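Local coordinates for BH2358 protein (Bacillus halodurans C-125, PDB 2RBD) that is of unknown function but is probably a spore coat protein, built as a helical bundle related to the ferritin-like families, at residues V142-G145 and G146-K150. Sequence-based numbering, arbitrary orientation.
Sequences VQFG and GKMLK
F144 and M148, one helical turn apart, are joined first through the backbone: M148 N donates to F144 O at 3.0 Å, the straightest of four successive i to i+4 bonds (N-H...O 163°). The others run from G146 N to V142 O, from K147 N to Q143 O (3.1 Å) and from L149 N to G145 O, and all belong to helix 128-155. At the solvent border of the interface with helix 46-72, K147 starts close to the main chain, its CB 3.4 Å from F144 O; a lysine is long enough to lay its methylenes along the helix, touch L51 and still carry NZ to a salt bridge with E54.

Deeper in, F144 and M148 run side by side. The phenyl ring projects outward from the helix, a chi1 of -174° placing CG opposite the backbone nitrogen, and the M148 chain slants back until its CG lies 3.5 Å from F144 CE2. The bend at chi2 (-59°) brings SE beside the ring, obliquely and 4.6 Å from its centroid, in a Met-aromatic contact. A flat, rigid ring suits a site bordered by V111 of helix 100-124 and by L51 and A55, while flexible M148 fits against S104 and S108. Replacing F144 with an alanine would probably open a gap between these helices and leave the selenium without its aromatic neighbour. V142 and L149 turn apolar side chains to a second subunit, whereas G145 and G146 contribute only backbone. F144, K147 and M148 thus share one side of the helix, where apolar packing lies next to the ion pair that K147 makes with E54.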
loop_
_atom_site.group_PDB
_atom_site.type_symbol
_atom_site.label_atom_id
_atom_site.label_comp_id
_atom_site.label_asym_id
_atom_site.label_seq_id
_atom_site.Cartn_x
_atom_site.Cartn_y
_atom_site.Cartn_z
ATOM N N VAL A 142 4.479 -8.555 -13.859
ATOM C CA VAL A 142 3.427 -7.977 -14.664
ATOM C C VAL A 142 3.024 -8.989 -15.741
ATOM O O VAL A 142 1.810 -9.194 -16.005
ATOM C CB VAL A 142 3.866 -6.655 -15.291
ATOM C CG1 VAL A 142 2.893 -6.247 -16.413
ATOM C CG2 VAL A 142 4.003 -5.543 -14.235
ATOM N N GLN A 143 4.012 -9.607 -16.402
ATOM C CA GLN A 143 3.682 -10.571 -17.441
ATOM C C GLN A 143 2.953 -11.790 -16.894
ATOM O O GLN A 143 1.958 -12.228 -17.466
ATOM C CB GLN A 143 4.896 -10.977 -18.268
ATOM C CG GLN A 143 5.522 -9.769 -19.032
ATOM C CD GLN A 143 4.547 -9.027 -19.925
ATOM O OE1 GLN A 143 3.812 -9.667 -20.676
ATOM N NE2 GLN A 143 4.532 -7.700 -19.844
ATOM N N PHE A 144 3.403 -12.305 -15.759
ATOM C CA PHE A 144 2.777 -13.466 -15.152
ATOM C C PHE A 144 1.342 -13.140 -14.736
ATOM O O PHE A 144 0.415 -13.917 -14.928
ATOM C CB PHE A 144 3.601 -13.982 -13.926
ATOM C CG PHE A 144 3.057 -15.261 -13.389
ATOM C CD1 PHE A 144 3.341 -16.456 -14.023
ATOM C CD2 PHE A 144 2.170 -15.275 -12.325
ATOM C CE1 PHE A 144 2.753 -17.624 -13.598
ATOM C CE2 PHE A 144 1.592 -16.439 -11.890
ATOM C CZ PHE A 144 1.895 -17.624 -12.546
ATOM N N GLY A 145 1.157 -11.961 -14.166
ATOM C CA GLY A 145 -0.185 -11.529 -13.819
ATOM C C GLY A 145 -1.110 -11.461 -15.011
ATOM O O GLY A 145 -2.290 -11.813 -14.910
ATOM N N GLY A 146 -0.588 -11.022 -16.150
ATOM C CA GLY A 146 -1.397 -10.984 -17.367
ATOM C C GLY A 146 -1.819 -12.379 -17.857
ATOM O O GLY A 146 -2.934 -12.567 -18.340
ATOM N N LYS A 147 -0.932 -13.347 -17.700
ATOM C CA LYS A 147 -1.242 -14.759 -17.969
ATOM C C LYS A 147 -2.314 -15.305 -17.047
ATOM O O LYS A 147 -3.195 -16.036 -17.496
ATOM C CB LYS A 147 0.013 -15.617 -17.874
ATOM C CG LYS A 147 1.055 -15.395 -18.918
ATOM C CD LYS A 147 2.280 -16.190 -18.427
ATOM C CE LYS A 147 3.042 -16.839 -19.497
ATOM N NZ LYS A 147 3.458 -18.188 -19.047
HETATM N N MSE A 148 -2.251 -14.980 -15.751
HETATM C CA MSE A 148 -3.316 -15.355 -14.828
HETATM C C MSE A 148 -4.657 -14.763 -15.200
HETATM O O MSE A 148 -5.639 -15.438 -15.150
HETATM C CB MSE A 148 -2.920 -14.972 -13.381
HETATM C CG MSE A 148 -1.745 -15.752 -12.815
HETATM SE SE MSE A 148 -1.977 -17.687 -12.749
HETATM C CE MSE A 148 -3.658 -17.799 -11.780
ATOM N N LEU A 149 -4.691 -13.492 -15.584
ATOM C CA LEU A 149 -5.930 -12.874 -15.995
ATOM C C LEU A 149 -6.494 -13.591 -17.220
ATOM O O LEU A 149 -7.692 -13.862 -17.265
ATOM C CB LEU A 149 -5.697 -11.405 -16.302
ATOM C CG LEU A 149 -6.903 -10.567 -16.745
ATOM C CD1 LEU A 149 -7.997 -10.668 -15.669
ATOM C CD2 LEU A 149 -6.466 -9.120 -17.024
ATOM N N LYS A 150 -5.639 -13.898 -18.193
ATOM C CA LYS A 150 -6.075 -14.630 -19.408
ATOM C C LYS A 150 -6.688 -15.994 -19.048
ATOM O O LYS A 150 -7.760 -16.368 -19.548
ATOM C CB LYS A 150 -4.913 -14.808 -20.365
ATOM C CG LYS A 150 -4.644 -13.576 -21.208
ATOM C CD LYS A 150 -3.349 -13.679 -21.970
ATOM C CE LYS A 150 -3.015 -12.360 -22.678
ATOM N NZ LYS A 150 -1.728 -12.519 -23.420
#